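Local coordinates for beta-lactamase (Klebsiella pneumoniae 700603, PDB 6XJ3), which probably hydrolyses beta-lactam antibiotics to substituted beta-amino acids, as a class D, oxacillin-hydrolysing beta-lactamase, and is here bound by the inhibitor avibactam, at residues F20-T25 and L228-A233; I188-T193 and V203-W208. All coordinates share one frame; numbering follows the deposited sequence.

Contact 1 of 2, residues F20-T25 and L228-A233; sequences FQAKGT and LFKREA. With NXL ((2S,5R)-1-formyl-5-[(sulfooxy)amino]piperidine-2-carboxamide), chain E.
The ring of Phe20 lies with one face against the methyl group of Ala233, a CH-pi contact in which Ala233 CB stands 3.8 Å from the centroid of the Phe20 ring and only 17° off its normal. The methyl leans toward the CE1-CZ side of the ring, while CE2 of Phe20 approaches the backbone oxygen Ala233 O at 3.7 Å. On the CD1 side the ring of Phe229 comes in at a slant, Phe20 CD1 to Phe229 CE2 being 3.9 Å. Phe229 in turn rests one face on CG of its own neighbour, Lys230.

Beside this apolar patch Lys230 reaches across to the turn end-on. Its chain is extended beyond CG (chi2 -173°, chi3 175°), which carries the ammonium group past Ala22 CB to two backbone carbonyls. Both bonds are weak: Lys230 NZ to Phe20 O is 3.0 Å, and Lys230 NZ to Gln21 O is 3.2 Å. The stronger partner of the ammonium is Asp227, through a salt bridge.

The two carbonyls lie just past the C-terminal end of helix 14-19, where Gln21, with positive phi, is the C-prime residue of a Schellman motif. A positive charge there would be expected to suit the helix dipole. The next residue, Arg231, leads off from the turn, and its NH1 donates to the sulfate oxygen OAD of the bound avibactam at 3.0 Å, with OAD at the edge of the guanidinium. The arrangement joins the turn between helix 14-19 and strand 24-30 to the start of the C-terminal helix 229-241, which lies on the sheet, Lys230 and Arg231 touching Ile219, in the serine beta-lactamase fold.

Contact 2 of 2, residues I188-T193 and V203-W208; sequences ILRAKT and VGWVEW. With NXL ((2S,5R)-1-formyl-5-[(sulfooxy)amino]piperidine-2-carboxamide), chain E.
Arg190 and Glu207 both set CG anti to their carbonyl carbons (chi1 -54° and -58°) and then run extended, Arg190 as far as NE, so that guanidinium and carboxylate meet on the Trp205 face of the strands. Arg190 NE donates to Glu207 OE2 at 2.8 Å in a salt bridge, reaching that oxygen from well above the carboxylate plane; the two planes are 48° apart, and NH2 adds only weak bonds to OE1 and OE2. Glu207 OE2 has a second donor, Trp205 NE1, at 3.0 Å. This bond is nearly straight, lies in the indole plane and uses the anti lone pair of OE2. Grip from two sides probably favours the ionised carboxylate. The Arg190 methylenes cross over one indole face, with Arg190 CD 3.5 Å from Trp205 CZ2, and Arg190 NH1 finds Lys176 O.

The strands that carry these groups form an antiparallel beta hairpin of the central sheet of the penicillin-recognising enzymes. Arg190 with Trp205 is a hydrogen-bonded pair, Arg190 N to Trp205 O being 2.9 Å. Ala191 and Gly204 make a non-hydrogen-bonded pair whose CA atoms are just 4.0 Å apart, and Gly204 CA makes a CA-H...O contact with Arg190 O. Leu189 and Val206 share the face of the Ala191 methyl, opposite Arg190 and Trp205, with Phe215 of the next strand against Leu189 and Ala191.

Toward the pocket, Lys192 bends at chi2 and chi4, which turns its ammonium back to Thr193 O at 3.1 Å and to its stronger partner, Ser102 OG. Thr193 OG1 donates to avibactam OAG at 2.9 Å. Lys192 and Thr193 begin the KTG motif, and the Lys192 side chain lies about 4 Å from that of Ser54, the predicted acyl-ester nucleophile.

Contact 2 is nested in sequence within the long span of chain that contact 1 closes, and both reach the same sheet, with their centres about 17 Å apart. They come together at the pocket: NH1 of Arg231 packs on CB of Thr193 at 3.7 Å, and CG2 of Thr193 lies 4.3 Å from Glu232 OE2. The avibactam sulfate is thus held jointly, by the arginine of 228-233 at one oxygen and by the threonine of 188-193 at another, with Trp195 N and Ser102 OG as further hydrogen-bond partners of the inhibitor. The principle illustrated is that a helix and a strand, far apart in sequence, can present complementary groups to one anion.

Contact 1 of 2, residues F20-T25 and L228-A233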
loop_
_atom_site.group_PDB
_atom_site.type_symbol
_atom_site.label_atom_id
_atom_site.label_comp_id
_atom_site.label_asym_id
_atom_site.label_seq_id
_atom_site.Cartn_x
_atom_site.Cartn_y
_atom_site.Cartn_z
ATOM N N PHE A 20 6.788 -13.558 15.383
ATOM C CA PHE A 20 5.434 -13.062 15.598
ATOM C C PHE A 20 4.388 -14.088 15.192
ATOM O O PHE A 20 3.215 -13.739 15.036
ATOM C CB PHE A 20 5.224 -11.742 14.852
ATOM C CG PHE A 20 6.187 -10.673 15.265
ATOM C CD1 PHE A 20 5.975 -9.946 16.427
ATOM C CD2 PHE A 20 7.322 -10.419 14.514
ATOM C CE1 PHE A 20 6.870 -8.980 16.827
ATOM C CE2 PHE A 20 8.226 -9.454 14.907
ATOM C CZ PHE A 20 8.000 -8.730 16.068
ATOM N N GLN A 21 4.798 -15.345 15.025
ATOM C CA GLN A 21 3.899 -16.462 14.745
ATOM C C GLN A 21 2.988 -16.161 13.555
ATOM O O GLN A 21 1.761 -16.212 13.638
ATOM C CB GLN A 21 3.085 -16.828 15.991
ATOM C CG GLN A 21 3.894 -17.495 17.098
ATOM C CD GLN A 21 4.363 -18.898 16.729
ATOM O OE1 GLN A 21 3.821 -19.532 15.818
ATOM N NE2 GLN A 21 5.377 -19.389 17.436
ATOM N N ALA A 22 3.612 -15.848 12.426
ATOM C CA ALA A 22 2.870 -15.497 11.230
ATOM C C ALA A 22 3.376 -16.292 10.037
ATOM O O ALA A 22 4.517 -16.760 10.014
ATOM C CB ALA A 22 2.966 -13.994 10.927
ATOM N N LYS A 23 2.501 -16.443 9.048
ATOM C CA LYS A 23 2.838 -17.032 7.762
ATOM C C LYS A 23 2.610 -15.963 6.705
ATOM O O LYS A 23 1.506 -15.414 6.605
ATOM C CB LYS A 23 1.991 -18.274 7.474
ATOM C CG LYS A 23 2.067 -19.371 8.544
ATOM C CD LYS A 23 3.338 -20.228 8.444
ATOM C CE LYS A 23 3.322 -21.127 7.209
ATOM N NZ LYS A 23 4.467 -22.092 7.181
ATOM N N GLY A 24 3.644 -15.666 5.933
ATOM C CA GLY A 24 3.523 -14.649 4.916
ATOM C C GLY A 24 4.737 -14.595 4.022
ATOM O O GLY A 24 5.532 -15.535 3.962
ATOM N N THR A 25 4.852 -13.478 3.310
ATOM C CA THR A 25 5.939 -13.248 2.374
ATOM C C THR A 25 6.397 -11.808 2.516
ATOM O O THR A 25 5.660 -10.943 2.996
ATOM C CB THR A 25 5.511 -13.524 0.924
ATOM O OG1 THR A 25 6.636 -13.381 0.052
ATOM C CG2 THR A 25 4.419 -12.549 0.491
ATOM N N LEU A 228 -3.142 -7.810 13.306
ATOM C CA LEU A 228 -2.862 -6.649 12.464
ATOM C C LEU A 228 -1.508 -6.033 12.786
ATOM O O LEU A 228 -0.811 -5.557 11.881
ATOM C CB LEU A 228 -3.973 -5.607 12.605
ATOM C CG LEU A 228 -5.329 -6.063 12.059
ATOM C CD1 LEU A 228 -6.361 -4.949 12.135
ATOM C CD2 LEU A 228 -5.186 -6.582 10.637
ATOM N N PHE A 229 -1.116 -6.031 14.063
ATOM C CA PHE A 229 0.166 -5.436 14.429
ATOM C C PHE A 229 1.337 -6.163 13.779
ATOM O O PHE A 229 2.412 -5.573 13.616
ATOM C CB PHE A 229 0.332 -5.443 15.946
ATOM C CG PHE A 229 0.817 -6.753 16.487
ATOM C CD1 PHE A 229 -0.058 -7.817 16.658
ATOM C CD2 PHE A 229 2.148 -6.928 16.814
ATOM C CE1 PHE A 229 0.389 -9.025 17.158
ATOM C CE2 PHE A 229 2.602 -8.140 17.307
ATOM C CZ PHE A 229 1.723 -9.187 17.479
ATOM N N LYS A 230 1.144 -7.428 13.404
ATOM C CA LYS A 230 2.230 -8.239 12.866
ATOM C C LYS A 230 2.719 -7.722 11.521
ATOM O O LYS A 230 3.879 -7.954 11.163
ATOM C CB LYS A 230 1.770 -9.685 12.737
ATOM C CG LYS A 230 1.220 -10.257 14.030
ATOM C CD LYS A 230 0.942 -11.741 13.915
ATOM C CE LYS A 230 0.505 -12.316 15.253
ATOM N NZ LYS A 230 0.265 -13.790 15.157
ATOM N N ARG A 231 1.851 -7.036 10.767
ATOM C CA ARG A 231 2.238 -6.502 9.468
ATOM C C ARG A 231 3.418 -5.548 9.605
ATOM O O ARG A 231 4.446 -5.719 8.939
ATOM C CB ARG A 231 1.046 -5.800 8.812
ATOM C CG ARG A 231 -0.211 -6.658 8.746
ATOM C CD ARG A 231 -1.431 -5.861 8.298
ATOM N NE ARG A 231 -1.804 -4.793 9.227
ATOM C CZ ARG A 231 -2.796 -3.932 9.000
ATOM N NH1 ARG A 231 -3.503 -4.024 7.886
ATOM N NH2 ARG A 231 -3.083 -2.978 9.873
ATOM N N GLU A 232 3.290 -4.543 10.477
ATOM C CA GLU A 232 4.395 -3.620 10.707
ATOM C C GLU A 232 5.512 -4.277 11.500
ATOM O O GLU A 232 6.690 -3.996 11.261
ATOM C CB GLU A 232 3.912 -2.372 11.445
ATOM C CG GLU A 232 2.974 -1.503 10.653
ATOM C CD GLU A 232 2.917 -0.072 11.179
ATOM O OE1 GLU A 232 3.883 0.373 11.844
ATOM O OE2 GLU A 232 1.904 0.614 10.920
ATOM N N ALA A 233 5.166 -5.130 12.466
ATOM C CA ALA A 233 6.188 -5.654 13.368
ATOM C C ALA A 233 7.206 -6.506 12.622
ATOM O O ALA A 233 8.410 -6.405 12.879
ATOM C CB ALA A 233 5.543 -6.454 14.501
HETATM O OAC NXL E . -7.662 -2.500 4.022
HETATM C CAN NXL E . -8.329 -1.507 4.260
HETATM N N NXL E . -9.365 -1.463 5.127
HETATM C CAJ NXL E . -9.941 -0.204 5.611
HETATM C CA NXL E . -9.965 -2.676 5.693
HETATM C C NXL E . -11.419 -2.878 5.244
HETATM O O NXL E . -11.878 -2.257 4.306
HETATM N NAA NXL E . -12.263 -3.844 5.974
HETATM C CB NXL E . -9.880 -2.629 7.216
HETATM C CAH NXL E . -10.461 -1.341 7.779
HETATM C CAO NXL E . -9.810 -0.113 7.141
HETATM N NAK NXL E . -8.428 0.142 7.613
HETATM O OAL NXL E . -7.510 -0.856 7.113
HETATM S SAR NXL E . -6.011 -0.658 7.535
HETATM O OAD NXL E . -5.323 -1.786 6.945
HETATM O OAE NXL E . -5.949 -0.675 8.983
HETATM O OAG NXL E . -5.582 0.605 6.975
#

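Contact 2 of 2, residues I188-T193 and V203-W208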
loop_
_atom_site.group_PDB
_atom_site.type_symbol
_atom_site.label_atom_id
_atom_site.label_comp_id
_atom_site.label_asym_id
_atom_site.label_seq_id
_atom_site.Cartn_x
_atom_site.Cartn_y
_atom_site.Cartn_z
ATOM N N ILE A 188 12.884 8.904 5.764
ATOM C CA ILE A 188 11.453 9.156 5.604
ATOM C C ILE A 188 10.772 7.840 5.252
ATOM O O ILE A 188 11.100 7.226 4.235
ATOM C CB ILE A 188 11.150 10.198 4.514
ATOM C CG1 ILE A 188 11.842 11.536 4.786
ATOM C CG2 ILE A 188 9.648 10.434 4.420
ATOM C CD1 ILE A 188 11.756 12.508 3.601
ATOM N N LEU A 189 9.811 7.422 6.067
ATOM C CA LEU A 189 9.068 6.194 5.831
ATOM C C LEU A 189 7.716 6.540 5.218
ATOM O O LEU A 189 6.957 7.329 5.796
ATOM C CB LEU A 189 8.895 5.425 7.141
ATOM C CG LEU A 189 7.937 4.244 7.131
ATOM C CD1 LEU A 189 8.396 3.117 6.192
ATOM C CD2 LEU A 189 7.782 3.724 8.558
ATOM N N ARG A 190 7.434 5.975 4.041
ATOM C CA ARG A 190 6.159 6.134 3.347
ATOM C C ARG A 190 5.532 4.754 3.191
ATOM O O ARG A 190 6.169 3.845 2.651
ATOM C CB ARG A 190 6.340 6.777 1.961
ATOM C CG ARG A 190 7.111 8.110 1.937
ATOM C CD ARG A 190 7.349 8.621 0.505
ATOM N NE ARG A 190 8.482 9.558 0.406
ATOM C CZ ARG A 190 8.385 10.877 0.579
ATOM N NH1 ARG A 190 7.206 11.425 0.867
ATOM N NH2 ARG A 190 9.465 11.653 0.475
ATOM N N ALA A 191 4.293 4.589 3.650
ATOM C CA ALA A 191 3.729 3.244 3.646
ATOM C C ALA A 191 2.211 3.295 3.746
ATOM O O ALA A 191 1.627 4.305 4.142
ATOM C CB ALA A 191 4.300 2.403 4.795
ATOM N N LYS A 192 1.583 2.167 3.413
ATOM C CA LYS A 192 0.149 2.017 3.593
ATOM C C LYS A 192 -0.165 0.571 3.943
ATOM O O LYS A 192 0.337 -0.354 3.294
ATOM C CB LYS A 192 -0.622 2.432 2.340
ATOM C CG LYS A 192 -2.135 2.409 2.536
ATOM C CD LYS A 192 -2.606 3.613 3.333
ATOM C CE LYS A 192 -4.100 3.539 3.609
ATOM N NZ LYS A 192 -4.426 2.429 4.541
ATOM N N THR A 193 -1.004 0.387 4.955
ATOM C CA THR A 193 -1.478 -0.931 5.349
ATOM C C THR A 193 -2.726 -1.329 4.559
ATOM O O THR A 193 -3.490 -0.488 4.086
ATOM C CB THR A 193 -1.811 -0.953 6.840
ATOM O OG1 THR A 193 -2.735 0.101 7.124
ATOM C CG2 THR A 193 -0.565 -0.766 7.683
ATOM N N VAL A 203 2.943 -2.143 2.660
ATOM C CA VAL A 203 3.800 -1.861 1.518
ATOM C C VAL A 203 4.273 -0.422 1.614
ATOM O O VAL A 203 3.596 0.437 2.182
ATOM C CB VAL A 203 3.087 -2.096 0.170
ATOM C CG1 VAL A 203 2.501 -3.505 0.110
ATOM C CG2 VAL A 203 2.011 -1.039 -0.054
ATOM N N GLY A 204 5.435 -0.163 1.048
ATOM C CA GLY A 204 5.971 1.182 1.072
ATOM C C GLY A 204 7.474 1.138 0.896
ATOM O O GLY A 204 8.017 0.186 0.331
ATOM N N TRP A 205 8.125 2.180 1.399
ATOM C CA TRP A 205 9.571 2.257 1.295
ATOM C C TRP A 205 10.078 3.273 2.299
ATOM O O TRP A 205 9.318 4.097 2.811
ATOM C CB TRP A 205 10.018 2.614 -0.132
ATOM C CG TRP A 205 9.715 4.022 -0.583
ATOM C CD1 TRP A 205 10.445 5.149 -0.302
ATOM C CD2 TRP A 205 8.627 4.452 -1.419
ATOM N NE1 TRP A 205 9.870 6.244 -0.899
ATOM C CE2 TRP A 205 8.754 5.844 -1.587
ATOM C CE3 TRP A 205 7.561 3.790 -2.047
ATOM C CZ2 TRP A 205 7.858 6.588 -2.356
ATOM C CZ3 TRP A 205 6.672 4.527 -2.805
ATOM C CH2 TRP A 205 6.820 5.914 -2.949
ATOM N N VAL A 206 11.371 3.198 2.584
ATOM C CA VAL A 206 12.022 4.168 3.450
ATOM C C VAL A 206 13.200 4.755 2.686
ATOM O O VAL A 206 13.987 4.023 2.075
ATOM C CB VAL A 206 12.433 3.549 4.803
ATOM C CG1 VAL A 206 13.294 2.315 4.616
ATOM C CG2 VAL A 206 13.111 4.595 5.719
ATOM N N GLU A 207 13.279 6.083 2.672
ATOM C CA GLU A 207 14.265 6.808 1.887
ATOM C C GLU A 207 15.421 7.211 2.779
ATOM O O GLU A 207 15.218 7.882 3.794
ATOM C CB GLU A 207 13.660 8.059 1.256
ATOM C CG GLU A 207 12.478 7.805 0.367
ATOM C CD GLU A 207 11.884 9.099 -0.145
ATOM O OE1 GLU A 207 12.428 10.175 0.190
ATOM O OE2 GLU A 207 10.877 9.042 -0.875
ATOM N N TRP A 208 16.626 6.832 2.381
ATOM C CA TRP A 208 17.834 7.202 3.099
ATOM C C TRP A 208 18.697 8.065 2.186
ATOM O O TRP A 208 18.431 8.132 0.980
ATOM C CB TRP A 208 18.583 5.947 3.548
ATOM C CG TRP A 208 17.922 5.256 4.688
ATOM C CD1 TRP A 208 17.027 4.235 4.619
ATOM C CD2 TRP A 208 18.107 5.543 6.073
ATOM N NE1 TRP A 208 16.635 3.863 5.891
ATOM C CE2 TRP A 208 17.285 4.656 6.799
ATOM C CE3 TRP A 208 18.888 6.471 6.775
ATOM C CZ2 TRP A 208 17.226 4.666 8.190
ATOM C CZ3 TRP A 208 18.830 6.479 8.146
ATOM C CH2 TRP A 208 17.999 5.586 8.844
HETATM O OAC NXL E . -7.662 -2.500 4.022
HETATM C CAN NXL E . -8.329 -1.507 4.260
HETATM N N NXL E . -9.365 -1.463 5.127
HETATM C CAJ NXL E . -9.941 -0.204 5.611
HETATM C CA NXL E . -9.965 -2.676 5.693
HETATM C C NXL E . -11.419 -2.878 5.244
HETATM O O NXL E . -11.878 -2.257 4.306
HETATM N NAA NXL E . -12.263 -3.844 5.974
HETATM C CB NXL E . -9.880 -2.629 7.216
HETATM C CAH NXL E . -10.461 -1.341 7.779
HETATM C CAO NXL E . -9.810 -0.113 7.141
HETATM N NAK NXL E . -8.428 0.142 7.613
HETATM O OAL NXL E . -7.510 -0.856 7.113
HETATM S SAR NXL E . -6.011 -0.658 7.535
HETATM O OAD NXL E . -5.323 -1.786 6.945
HETATM O OAE NXL E . -5.949 -0.675 8.983
HETATM O OAG NXL E . -5.582 0.605 6.975
#